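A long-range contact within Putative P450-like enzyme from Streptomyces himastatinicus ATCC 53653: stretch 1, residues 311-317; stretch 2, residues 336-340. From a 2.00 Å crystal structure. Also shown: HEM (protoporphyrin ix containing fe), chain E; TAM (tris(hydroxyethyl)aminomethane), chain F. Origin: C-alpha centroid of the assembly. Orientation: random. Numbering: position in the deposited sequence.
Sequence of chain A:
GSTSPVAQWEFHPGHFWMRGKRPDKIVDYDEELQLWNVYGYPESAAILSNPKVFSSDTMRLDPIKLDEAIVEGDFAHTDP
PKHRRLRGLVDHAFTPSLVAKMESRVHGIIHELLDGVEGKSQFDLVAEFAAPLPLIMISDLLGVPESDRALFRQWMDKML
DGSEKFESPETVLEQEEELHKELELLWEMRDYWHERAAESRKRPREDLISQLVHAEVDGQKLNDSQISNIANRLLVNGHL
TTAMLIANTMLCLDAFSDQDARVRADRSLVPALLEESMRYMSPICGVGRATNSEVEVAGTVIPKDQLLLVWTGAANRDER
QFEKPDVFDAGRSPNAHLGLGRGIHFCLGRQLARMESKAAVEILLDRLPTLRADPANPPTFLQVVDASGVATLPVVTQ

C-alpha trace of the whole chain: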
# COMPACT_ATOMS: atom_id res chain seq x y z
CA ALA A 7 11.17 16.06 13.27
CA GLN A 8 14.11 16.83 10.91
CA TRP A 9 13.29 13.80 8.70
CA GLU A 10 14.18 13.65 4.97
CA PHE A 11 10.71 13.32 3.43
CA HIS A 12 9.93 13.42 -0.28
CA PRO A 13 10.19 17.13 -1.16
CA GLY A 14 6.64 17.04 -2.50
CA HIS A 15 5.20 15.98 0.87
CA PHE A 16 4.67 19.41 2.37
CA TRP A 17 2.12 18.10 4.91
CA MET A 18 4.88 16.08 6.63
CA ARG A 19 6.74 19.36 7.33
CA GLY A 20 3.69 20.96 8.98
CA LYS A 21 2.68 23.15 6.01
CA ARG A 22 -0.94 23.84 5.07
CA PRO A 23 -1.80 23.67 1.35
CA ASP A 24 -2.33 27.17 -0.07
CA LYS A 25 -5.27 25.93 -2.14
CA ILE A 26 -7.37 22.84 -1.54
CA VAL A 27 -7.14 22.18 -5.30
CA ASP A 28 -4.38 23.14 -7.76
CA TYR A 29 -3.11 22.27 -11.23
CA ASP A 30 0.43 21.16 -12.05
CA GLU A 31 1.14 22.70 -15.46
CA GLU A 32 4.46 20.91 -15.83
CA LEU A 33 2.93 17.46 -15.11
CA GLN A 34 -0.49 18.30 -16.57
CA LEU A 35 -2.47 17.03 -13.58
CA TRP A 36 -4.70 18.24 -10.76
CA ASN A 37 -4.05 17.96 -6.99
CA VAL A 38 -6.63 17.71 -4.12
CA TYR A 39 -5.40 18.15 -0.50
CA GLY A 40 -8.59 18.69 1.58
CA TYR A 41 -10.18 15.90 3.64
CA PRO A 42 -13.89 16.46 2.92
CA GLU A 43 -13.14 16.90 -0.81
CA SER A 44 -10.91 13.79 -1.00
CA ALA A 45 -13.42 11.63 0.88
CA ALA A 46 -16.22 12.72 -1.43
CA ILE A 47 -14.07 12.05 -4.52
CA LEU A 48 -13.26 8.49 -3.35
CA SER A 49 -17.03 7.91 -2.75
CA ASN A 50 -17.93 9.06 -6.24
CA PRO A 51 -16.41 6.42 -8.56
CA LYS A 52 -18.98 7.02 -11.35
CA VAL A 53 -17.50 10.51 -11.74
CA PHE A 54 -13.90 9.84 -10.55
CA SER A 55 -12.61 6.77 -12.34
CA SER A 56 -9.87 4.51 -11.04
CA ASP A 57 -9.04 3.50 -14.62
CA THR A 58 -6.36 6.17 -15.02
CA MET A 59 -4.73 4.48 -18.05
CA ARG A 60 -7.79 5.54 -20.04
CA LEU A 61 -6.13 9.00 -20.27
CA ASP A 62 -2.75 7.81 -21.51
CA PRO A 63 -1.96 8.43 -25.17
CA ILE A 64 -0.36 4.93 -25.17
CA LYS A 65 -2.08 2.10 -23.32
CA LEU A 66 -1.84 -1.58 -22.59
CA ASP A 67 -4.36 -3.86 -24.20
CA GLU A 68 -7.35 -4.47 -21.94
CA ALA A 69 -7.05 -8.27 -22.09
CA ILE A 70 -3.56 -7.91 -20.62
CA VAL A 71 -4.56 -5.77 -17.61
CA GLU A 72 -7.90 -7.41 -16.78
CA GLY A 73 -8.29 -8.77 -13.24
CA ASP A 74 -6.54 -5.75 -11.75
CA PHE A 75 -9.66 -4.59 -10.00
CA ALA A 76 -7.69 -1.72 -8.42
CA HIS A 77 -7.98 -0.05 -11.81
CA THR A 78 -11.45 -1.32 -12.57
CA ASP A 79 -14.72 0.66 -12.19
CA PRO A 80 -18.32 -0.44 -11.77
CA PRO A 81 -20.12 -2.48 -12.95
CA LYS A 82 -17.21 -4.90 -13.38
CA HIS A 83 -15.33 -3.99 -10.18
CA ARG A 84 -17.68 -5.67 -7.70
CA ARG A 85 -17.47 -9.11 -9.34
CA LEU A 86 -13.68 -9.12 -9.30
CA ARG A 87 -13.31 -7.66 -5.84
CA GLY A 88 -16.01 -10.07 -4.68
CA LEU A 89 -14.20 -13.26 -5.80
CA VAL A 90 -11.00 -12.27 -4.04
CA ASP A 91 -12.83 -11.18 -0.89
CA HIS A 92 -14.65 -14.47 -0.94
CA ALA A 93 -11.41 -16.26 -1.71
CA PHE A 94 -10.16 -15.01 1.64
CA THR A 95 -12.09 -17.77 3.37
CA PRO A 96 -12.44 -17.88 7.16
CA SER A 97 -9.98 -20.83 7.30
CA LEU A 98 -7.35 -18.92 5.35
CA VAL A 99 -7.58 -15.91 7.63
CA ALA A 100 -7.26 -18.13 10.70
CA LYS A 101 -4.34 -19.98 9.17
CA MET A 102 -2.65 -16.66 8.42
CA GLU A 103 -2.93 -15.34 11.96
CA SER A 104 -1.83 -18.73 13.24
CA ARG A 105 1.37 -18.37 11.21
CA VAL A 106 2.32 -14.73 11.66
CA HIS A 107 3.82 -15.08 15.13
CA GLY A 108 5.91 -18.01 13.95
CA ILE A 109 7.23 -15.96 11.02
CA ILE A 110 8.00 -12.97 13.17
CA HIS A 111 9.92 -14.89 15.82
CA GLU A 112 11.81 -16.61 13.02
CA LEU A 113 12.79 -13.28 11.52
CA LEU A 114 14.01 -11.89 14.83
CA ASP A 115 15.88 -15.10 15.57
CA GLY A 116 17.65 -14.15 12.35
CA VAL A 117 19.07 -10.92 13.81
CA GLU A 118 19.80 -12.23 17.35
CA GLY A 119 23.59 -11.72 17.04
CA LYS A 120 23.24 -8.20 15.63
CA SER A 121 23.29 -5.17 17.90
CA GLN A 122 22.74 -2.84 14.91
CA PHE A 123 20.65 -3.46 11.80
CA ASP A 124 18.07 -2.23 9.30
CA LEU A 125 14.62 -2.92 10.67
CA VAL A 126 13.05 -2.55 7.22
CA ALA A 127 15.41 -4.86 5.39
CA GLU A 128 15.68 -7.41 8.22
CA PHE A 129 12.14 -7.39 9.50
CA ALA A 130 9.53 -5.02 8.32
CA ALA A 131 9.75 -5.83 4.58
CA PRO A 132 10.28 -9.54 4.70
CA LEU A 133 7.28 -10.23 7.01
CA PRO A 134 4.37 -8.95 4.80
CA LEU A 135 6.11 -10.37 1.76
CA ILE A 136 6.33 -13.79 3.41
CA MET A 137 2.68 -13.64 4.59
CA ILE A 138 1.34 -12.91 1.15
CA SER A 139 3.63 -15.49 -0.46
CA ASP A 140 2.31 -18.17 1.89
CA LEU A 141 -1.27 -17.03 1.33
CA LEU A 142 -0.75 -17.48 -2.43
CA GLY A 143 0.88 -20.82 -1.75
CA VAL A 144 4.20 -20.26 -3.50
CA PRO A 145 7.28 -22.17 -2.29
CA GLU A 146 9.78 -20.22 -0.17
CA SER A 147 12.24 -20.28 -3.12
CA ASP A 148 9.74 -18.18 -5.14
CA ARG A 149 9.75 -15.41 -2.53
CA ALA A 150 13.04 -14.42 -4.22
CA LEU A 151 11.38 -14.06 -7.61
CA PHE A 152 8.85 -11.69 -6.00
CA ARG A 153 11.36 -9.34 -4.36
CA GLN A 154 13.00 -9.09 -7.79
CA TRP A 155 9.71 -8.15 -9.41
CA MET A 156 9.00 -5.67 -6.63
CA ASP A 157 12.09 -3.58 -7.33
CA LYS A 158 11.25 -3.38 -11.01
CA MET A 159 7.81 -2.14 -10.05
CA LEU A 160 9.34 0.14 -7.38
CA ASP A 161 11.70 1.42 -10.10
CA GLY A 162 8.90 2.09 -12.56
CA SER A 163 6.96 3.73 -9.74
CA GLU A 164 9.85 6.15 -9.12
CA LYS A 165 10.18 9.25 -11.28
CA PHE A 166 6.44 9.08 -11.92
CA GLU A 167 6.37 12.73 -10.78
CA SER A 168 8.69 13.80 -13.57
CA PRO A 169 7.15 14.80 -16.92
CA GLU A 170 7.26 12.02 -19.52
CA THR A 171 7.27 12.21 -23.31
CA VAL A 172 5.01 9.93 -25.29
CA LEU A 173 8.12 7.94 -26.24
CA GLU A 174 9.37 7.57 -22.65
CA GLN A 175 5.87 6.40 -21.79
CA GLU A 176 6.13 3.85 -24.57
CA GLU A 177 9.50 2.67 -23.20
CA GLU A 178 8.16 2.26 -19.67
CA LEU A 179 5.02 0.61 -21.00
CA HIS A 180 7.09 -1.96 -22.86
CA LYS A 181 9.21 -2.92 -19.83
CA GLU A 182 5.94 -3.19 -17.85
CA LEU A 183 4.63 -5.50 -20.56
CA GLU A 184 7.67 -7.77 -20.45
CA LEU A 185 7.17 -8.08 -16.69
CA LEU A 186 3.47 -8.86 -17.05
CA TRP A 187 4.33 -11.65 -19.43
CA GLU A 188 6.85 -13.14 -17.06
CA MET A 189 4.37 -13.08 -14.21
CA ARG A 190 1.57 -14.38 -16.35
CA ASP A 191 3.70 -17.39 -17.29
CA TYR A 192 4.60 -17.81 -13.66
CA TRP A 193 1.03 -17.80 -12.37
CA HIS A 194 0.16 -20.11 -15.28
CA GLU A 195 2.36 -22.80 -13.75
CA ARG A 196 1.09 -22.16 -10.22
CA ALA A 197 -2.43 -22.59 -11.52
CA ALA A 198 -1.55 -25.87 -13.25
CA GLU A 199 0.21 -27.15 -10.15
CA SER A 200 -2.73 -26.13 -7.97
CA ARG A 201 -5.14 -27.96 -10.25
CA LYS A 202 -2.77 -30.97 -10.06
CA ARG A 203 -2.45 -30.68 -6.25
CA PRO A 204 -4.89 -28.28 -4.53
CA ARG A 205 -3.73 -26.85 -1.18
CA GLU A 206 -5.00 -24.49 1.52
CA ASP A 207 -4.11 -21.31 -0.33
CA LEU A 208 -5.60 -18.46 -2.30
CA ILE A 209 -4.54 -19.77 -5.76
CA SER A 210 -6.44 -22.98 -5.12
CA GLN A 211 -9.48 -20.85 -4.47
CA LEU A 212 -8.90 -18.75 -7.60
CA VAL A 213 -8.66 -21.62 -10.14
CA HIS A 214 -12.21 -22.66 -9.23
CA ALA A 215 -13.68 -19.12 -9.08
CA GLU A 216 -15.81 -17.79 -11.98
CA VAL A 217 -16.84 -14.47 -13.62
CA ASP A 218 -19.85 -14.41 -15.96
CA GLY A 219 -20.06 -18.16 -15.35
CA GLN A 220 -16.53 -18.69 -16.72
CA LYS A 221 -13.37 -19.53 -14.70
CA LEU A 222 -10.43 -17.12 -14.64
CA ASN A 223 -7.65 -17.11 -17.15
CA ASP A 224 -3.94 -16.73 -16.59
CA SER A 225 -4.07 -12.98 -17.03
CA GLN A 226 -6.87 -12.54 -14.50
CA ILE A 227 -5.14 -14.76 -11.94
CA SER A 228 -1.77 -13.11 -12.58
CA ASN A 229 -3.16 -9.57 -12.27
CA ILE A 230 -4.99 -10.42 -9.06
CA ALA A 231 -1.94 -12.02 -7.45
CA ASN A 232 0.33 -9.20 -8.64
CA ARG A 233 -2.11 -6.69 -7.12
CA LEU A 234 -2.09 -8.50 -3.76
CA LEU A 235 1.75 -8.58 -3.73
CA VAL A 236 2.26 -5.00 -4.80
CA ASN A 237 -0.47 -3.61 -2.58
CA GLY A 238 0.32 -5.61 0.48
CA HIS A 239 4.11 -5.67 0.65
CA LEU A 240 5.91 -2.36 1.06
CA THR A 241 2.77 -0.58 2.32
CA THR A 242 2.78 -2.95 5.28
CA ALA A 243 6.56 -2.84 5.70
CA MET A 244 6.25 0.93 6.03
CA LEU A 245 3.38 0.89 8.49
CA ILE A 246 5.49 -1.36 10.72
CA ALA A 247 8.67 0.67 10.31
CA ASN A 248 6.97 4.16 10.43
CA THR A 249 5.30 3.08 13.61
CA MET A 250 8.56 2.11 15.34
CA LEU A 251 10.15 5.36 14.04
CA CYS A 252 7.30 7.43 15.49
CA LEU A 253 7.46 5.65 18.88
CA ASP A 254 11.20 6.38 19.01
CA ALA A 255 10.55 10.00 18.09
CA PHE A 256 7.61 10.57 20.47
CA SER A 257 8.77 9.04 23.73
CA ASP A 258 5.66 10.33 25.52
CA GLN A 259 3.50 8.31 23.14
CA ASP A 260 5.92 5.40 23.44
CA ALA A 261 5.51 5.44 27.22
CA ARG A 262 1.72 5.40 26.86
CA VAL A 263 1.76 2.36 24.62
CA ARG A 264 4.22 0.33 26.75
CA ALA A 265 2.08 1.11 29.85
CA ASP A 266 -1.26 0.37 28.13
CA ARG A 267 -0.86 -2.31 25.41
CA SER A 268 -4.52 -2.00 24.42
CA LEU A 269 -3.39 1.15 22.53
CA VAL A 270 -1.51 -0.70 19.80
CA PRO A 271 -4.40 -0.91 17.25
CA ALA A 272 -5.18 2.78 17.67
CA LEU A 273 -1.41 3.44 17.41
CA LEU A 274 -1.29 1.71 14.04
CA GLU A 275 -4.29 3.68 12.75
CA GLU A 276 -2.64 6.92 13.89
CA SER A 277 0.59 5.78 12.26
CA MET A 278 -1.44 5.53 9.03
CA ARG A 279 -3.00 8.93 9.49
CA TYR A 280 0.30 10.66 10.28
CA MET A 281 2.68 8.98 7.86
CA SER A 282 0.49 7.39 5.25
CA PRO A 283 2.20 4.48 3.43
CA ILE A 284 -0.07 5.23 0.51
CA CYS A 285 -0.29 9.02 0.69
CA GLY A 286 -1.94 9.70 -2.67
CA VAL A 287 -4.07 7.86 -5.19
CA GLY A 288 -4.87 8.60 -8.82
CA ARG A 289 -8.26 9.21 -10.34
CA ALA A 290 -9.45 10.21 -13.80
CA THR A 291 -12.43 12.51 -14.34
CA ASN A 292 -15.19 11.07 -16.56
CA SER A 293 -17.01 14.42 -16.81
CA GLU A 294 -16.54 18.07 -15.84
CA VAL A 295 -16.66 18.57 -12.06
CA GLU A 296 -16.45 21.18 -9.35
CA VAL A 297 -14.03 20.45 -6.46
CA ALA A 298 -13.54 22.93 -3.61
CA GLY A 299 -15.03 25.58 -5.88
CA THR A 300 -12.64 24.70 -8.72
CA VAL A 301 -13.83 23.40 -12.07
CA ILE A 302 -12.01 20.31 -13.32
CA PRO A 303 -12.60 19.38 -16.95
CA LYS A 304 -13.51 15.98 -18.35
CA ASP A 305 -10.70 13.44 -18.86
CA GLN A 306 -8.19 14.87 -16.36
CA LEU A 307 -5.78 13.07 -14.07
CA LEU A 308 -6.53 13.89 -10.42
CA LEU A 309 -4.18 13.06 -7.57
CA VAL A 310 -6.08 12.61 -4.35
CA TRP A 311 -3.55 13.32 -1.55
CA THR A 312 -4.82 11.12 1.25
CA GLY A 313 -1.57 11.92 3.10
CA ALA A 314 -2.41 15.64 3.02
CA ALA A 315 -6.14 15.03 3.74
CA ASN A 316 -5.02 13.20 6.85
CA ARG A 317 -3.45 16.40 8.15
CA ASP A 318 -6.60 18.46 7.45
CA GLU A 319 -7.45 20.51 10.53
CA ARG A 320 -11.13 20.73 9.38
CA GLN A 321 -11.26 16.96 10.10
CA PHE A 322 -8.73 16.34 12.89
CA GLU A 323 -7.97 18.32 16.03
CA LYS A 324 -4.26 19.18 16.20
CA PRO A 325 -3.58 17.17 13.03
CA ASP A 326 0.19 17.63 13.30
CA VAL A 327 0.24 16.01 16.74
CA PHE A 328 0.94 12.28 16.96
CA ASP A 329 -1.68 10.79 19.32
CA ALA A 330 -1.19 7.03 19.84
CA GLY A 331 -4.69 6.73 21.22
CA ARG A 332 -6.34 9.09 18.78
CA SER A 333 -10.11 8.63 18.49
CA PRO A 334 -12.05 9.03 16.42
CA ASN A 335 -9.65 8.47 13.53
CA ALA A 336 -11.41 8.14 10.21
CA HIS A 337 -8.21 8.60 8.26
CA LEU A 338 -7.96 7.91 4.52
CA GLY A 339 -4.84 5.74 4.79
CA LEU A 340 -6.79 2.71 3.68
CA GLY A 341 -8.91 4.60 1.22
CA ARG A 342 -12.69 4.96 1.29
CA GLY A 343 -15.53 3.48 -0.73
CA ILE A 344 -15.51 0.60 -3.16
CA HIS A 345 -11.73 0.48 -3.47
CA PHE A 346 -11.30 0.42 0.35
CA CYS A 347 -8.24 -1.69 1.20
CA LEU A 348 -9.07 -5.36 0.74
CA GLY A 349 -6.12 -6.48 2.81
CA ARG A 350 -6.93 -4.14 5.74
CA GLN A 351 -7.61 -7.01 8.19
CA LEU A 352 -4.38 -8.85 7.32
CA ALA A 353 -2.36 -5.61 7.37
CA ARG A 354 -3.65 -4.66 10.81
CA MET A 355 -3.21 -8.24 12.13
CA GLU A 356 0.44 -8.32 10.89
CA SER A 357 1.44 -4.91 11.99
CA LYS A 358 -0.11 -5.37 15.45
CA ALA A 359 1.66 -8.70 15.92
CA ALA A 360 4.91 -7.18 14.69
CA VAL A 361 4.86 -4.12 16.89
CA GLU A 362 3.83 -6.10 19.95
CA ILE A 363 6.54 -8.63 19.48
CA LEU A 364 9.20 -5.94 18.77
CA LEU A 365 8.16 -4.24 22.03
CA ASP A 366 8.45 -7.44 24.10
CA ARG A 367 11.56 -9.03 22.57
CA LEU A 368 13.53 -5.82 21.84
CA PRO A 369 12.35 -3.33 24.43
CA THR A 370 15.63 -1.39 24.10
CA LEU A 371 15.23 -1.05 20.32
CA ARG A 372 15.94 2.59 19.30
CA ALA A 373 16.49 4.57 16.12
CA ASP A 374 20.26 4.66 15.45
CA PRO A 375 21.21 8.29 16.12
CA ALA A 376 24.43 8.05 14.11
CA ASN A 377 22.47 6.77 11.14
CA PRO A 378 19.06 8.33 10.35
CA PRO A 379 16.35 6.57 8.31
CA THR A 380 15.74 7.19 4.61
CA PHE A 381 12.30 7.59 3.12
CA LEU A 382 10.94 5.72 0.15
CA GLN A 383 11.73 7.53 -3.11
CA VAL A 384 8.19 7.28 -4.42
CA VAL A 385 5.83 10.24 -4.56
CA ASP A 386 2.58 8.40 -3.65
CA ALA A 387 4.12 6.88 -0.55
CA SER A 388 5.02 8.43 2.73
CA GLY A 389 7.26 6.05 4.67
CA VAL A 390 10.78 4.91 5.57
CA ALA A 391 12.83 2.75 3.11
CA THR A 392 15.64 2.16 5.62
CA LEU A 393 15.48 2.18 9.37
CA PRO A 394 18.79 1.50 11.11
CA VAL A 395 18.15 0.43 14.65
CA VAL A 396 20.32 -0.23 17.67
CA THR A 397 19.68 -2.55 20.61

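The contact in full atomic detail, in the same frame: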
# COMPACT_ATOMS: atom_id res chain seq x y z
N TRP A 311 -4.62 13.47 -2.55
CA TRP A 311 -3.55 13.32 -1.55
C TRP A 311 -4.12 12.98 -0.16
O TRP A 311 -4.39 13.84 0.68
CB TRP A 311 -2.65 14.55 -1.53
CG TRP A 311 -1.93 14.70 -2.83
CD1 TRP A 311 -2.22 15.58 -3.85
CD2 TRP A 311 -0.79 13.93 -3.28
NE1 TRP A 311 -1.34 15.39 -4.91
CE2 TRP A 311 -0.45 14.40 -4.58
CE3 TRP A 311 -0.03 12.91 -2.71
CZ2 TRP A 311 0.62 13.86 -5.31
CZ3 TRP A 311 1.03 12.37 -3.44
CH2 TRP A 311 1.34 12.85 -4.73
N THR A 312 -4.35 11.68 0.03
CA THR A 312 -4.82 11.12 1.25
C THR A 312 -3.83 11.47 2.35
O THR A 312 -4.25 11.76 3.49
CB THR A 312 -4.97 9.58 1.11
OG1 THR A 312 -3.74 9.07 0.62
CG2 THR A 312 -6.09 9.24 0.14
N GLY A 313 -2.52 11.52 2.05
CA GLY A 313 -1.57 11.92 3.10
C GLY A 313 -1.86 13.36 3.58
O GLY A 313 -1.82 13.67 4.77
N ALA A 314 -2.12 14.24 2.65
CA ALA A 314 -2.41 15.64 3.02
C ALA A 314 -3.80 15.76 3.69
O ALA A 314 -3.97 16.50 4.67
CB ALA A 314 -2.31 16.52 1.79
N ALA A 315 -4.79 15.03 3.18
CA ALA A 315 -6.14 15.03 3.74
C ALA A 315 -6.10 14.64 5.19
O ALA A 315 -6.78 15.28 6.02
CB ALA A 315 -7.03 14.04 2.98
N ASN A 316 -5.19 13.70 5.50
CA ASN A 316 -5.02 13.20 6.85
C ASN A 316 -4.44 14.22 7.80
O ASN A 316 -4.41 13.98 9.03
CB ASN A 316 -4.09 11.98 6.87
CG ASN A 316 -4.75 10.71 6.34
OD1 ASN A 316 -5.96 10.62 6.27
ND2 ASN A 316 -3.95 9.75 5.95
N ARG A 317 -3.91 15.32 7.26
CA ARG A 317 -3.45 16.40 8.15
C ARG A 317 -4.44 17.58 8.14
O ARG A 317 -4.12 18.67 8.62
CB ARG A 317 -2.05 16.89 7.74
CG ARG A 317 -0.98 15.78 7.69
CD ARG A 317 -0.87 15.02 9.01
NE ARG A 317 0.34 14.22 9.09
CZ ARG A 317 1.48 14.66 9.61
NH1 ARG A 317 1.55 15.89 10.13
NH2 ARG A 317 2.54 13.87 9.65
N ALA A 336 -10.88 8.63 11.47
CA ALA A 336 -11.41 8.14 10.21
C ALA A 336 -10.50 8.59 9.09
O ALA A 336 -10.90 9.27 8.15
CB ALA A 336 -12.85 8.63 10.01
N HIS A 337 -9.23 8.18 9.20
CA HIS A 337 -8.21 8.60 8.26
C HIS A 337 -8.48 7.95 6.90
O HIS A 337 -9.32 7.04 6.80
CB HIS A 337 -6.84 8.24 8.79
CG HIS A 337 -6.64 6.75 8.91
ND1 HIS A 337 -6.42 5.95 7.82
CD2 HIS A 337 -6.67 5.92 9.98
CE1 HIS A 337 -6.29 4.69 8.21
NE2 HIS A 337 -6.43 4.65 9.52
N LEU A 338 -7.78 8.42 5.88
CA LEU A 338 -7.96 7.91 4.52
C LEU A 338 -6.82 6.96 4.07
O LEU A 338 -6.69 6.62 2.88
CB LEU A 338 -8.06 9.09 3.54
CG LEU A 338 -9.28 9.99 3.72
CD1 LEU A 338 -9.28 11.14 2.70
CD2 LEU A 338 -10.57 9.15 3.59
N GLY A 339 -6.00 6.58 5.04
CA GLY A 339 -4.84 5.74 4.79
C GLY A 339 -5.12 4.44 4.07
O GLY A 339 -4.23 3.88 3.44
N LEU A 340 -6.36 3.97 4.22
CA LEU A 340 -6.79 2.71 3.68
C LEU A 340 -7.82 2.96 2.59
O LEU A 340 -8.49 2.03 2.10
CB LEU A 340 -7.38 1.84 4.80
CG LEU A 340 -6.31 1.15 5.69
CD1 LEU A 340 -6.93 0.49 6.93
CD2 LEU A 340 -5.40 0.20 4.96
CHA HEM E . -6.62 -0.93 -1.62
CHB HEM E . -3.59 1.11 1.49
CHC HEM E . -2.20 -3.32 2.87
CHD HEM E . -4.47 -5.28 -0.85
C1A HEM E . -5.98 0.06 -0.91
C2A HEM E . -6.18 1.51 -0.98
C3A HEM E . -5.34 2.07 -0.10
C4A HEM E . -4.58 0.99 0.54
CMA HEM E . -5.19 3.58 0.16
CAA HEM E . -7.17 2.26 -1.89
CBA HEM E . -6.64 2.37 -3.33
CGA HEM E . -7.46 3.35 -4.17
O1A HEM E . -7.08 3.69 -5.31
O2A HEM E . -8.54 3.82 -3.74
C1B HEM E . -3.00 0.08 2.17
C2B HEM E . -2.18 0.25 3.35
C3B HEM E . -1.80 -0.98 3.73
C4B HEM E . -2.35 -1.94 2.79
CMB HEM E . -1.88 1.62 3.96
CAB HEM E . -0.92 -1.41 4.91
CBB HEM E . -0.43 -0.57 5.82
C1C HEM E . -2.71 -4.27 2.00
C2C HEM E . -2.52 -5.74 2.09
C3C HEM E . -3.16 -6.26 1.05
C4C HEM E . -3.72 -5.17 0.30
CMC HEM E . -1.74 -6.44 3.22
CAC HEM E . -3.33 -7.71 0.55
CBC HEM E . -2.87 -8.78 1.19
C1D HEM E . -5.21 -4.29 -1.41
C2D HEM E . -6.01 -4.45 -2.59
C3D HEM E . -6.69 -3.11 -2.81
C4D HEM E . -6.23 -2.25 -1.75
CMD HEM E . -6.16 -5.72 -3.47
CAD HEM E . -7.60 -2.75 -3.98
CBD HEM E . -9.05 -2.99 -3.62
CGD HEM E . -9.91 -2.42 -4.74
O1D HEM E . -9.41 -1.65 -5.59
O2D HEM E . -11.14 -2.71 -4.75
NA HEM E . -5.01 -0.18 0.03
NB HEM E . -3.07 -1.27 1.85
NC HEM E . -3.42 -4.01 0.90
ND HEM E . -5.38 -2.98 -0.91
FE HEM E . -4.35 -2.16 0.52
C TAM F . 2.93 17.84 -5.84
C1 TAM F . 2.61 19.38 -5.70
C2 TAM F . 4.33 17.48 -5.33
C3 TAM F . 1.85 17.01 -5.08
C4 TAM F . 3.48 20.05 -4.62
C5 TAM F . 4.55 15.98 -5.53
C6 TAM F . 1.60 17.46 -3.62
N TAM F . 2.84 17.44 -7.25
O4 TAM F . 4.64 20.60 -5.20
O5 TAM F . 3.88 15.62 -6.75
O6 TAM F . 2.74 17.14 -2.85

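This is a small, buried contact in which one side of a short helical turn packs against an irregular loop, held by a single side-chain-to-backbone hydrogen bond and a patch of apolar packing centred on Leu338. Together the two stretches bury 214 Å² of surface, and the residues that meet lie at least 21 positions apart in the sequence.

The hydrogen bond comes from Asn316. Its CA-to-CB bond points sideways to the loop, but with chi1 near -75° the end of the side chain comes nearer, and Asn316 OD1 accepts from the backbone N of Leu338 at 2.9 Å. The N-H...O angle of 174° is almost straight, a favourable geometry. Asparagine suits this place because its short amide carries both an acceptor and a donor: a loop without regular structure often needs a side chain to take up a peptide NH, and OD1 does so here, while ND2 is satisfied elsewhere in the structure. The same Asn316 OD1 lies 3.6 Å from CB of His337, so the amide rests against the loop on the residue before the bonded one as well.

Leu338 has the largest area covered of any residue here, 71 Å². Its CA-to-CB bond points toward the helical turn, and the side chain, in the mt rotamer, brings Leu338 CD1 to 3.7 Å from CB of Ala315. The methyl of Ala315 points toward the loop in turn, offering a small apolar surface against which CD1 of Leu338 packs. One turn earlier, Thr312 also faces the loop: its CG2 sits 3.8 Å from the carbonyl O of Leu338 and 3.9 Å from CB of Leu338. Threonine is useful in this buried position because its methyl can pack while its hydroxyl, OG1, is hydrogen-bonded elsewhere in the structure.

Each side is also braced internally. In the helical turn, Ala315 N donates to Trp311 O at 2.8 Å and Asn316 N to Thr312 O at 2.9 Å, bonds that help place Thr312, Ala315 and Asn316 along the surface facing the loop. In the loop, Gly339 N donates to ND1 of His337 at 2.9 Å, with a bent angle of 136°, so the imidazole of His337 accepts from the backbone two residues further on. Glycine fits beside it, since an ideal CB on Gly339 would lie 2.9 Å from ND1 of His337, a clash. The loop also reaches the heme, through Gly339, which belongs to the contact, and Leu340, which does not, with Gly339 O 3.3 Å from CMB of HEM and Leu340 CD2 3.6 Å from C2B of HEM.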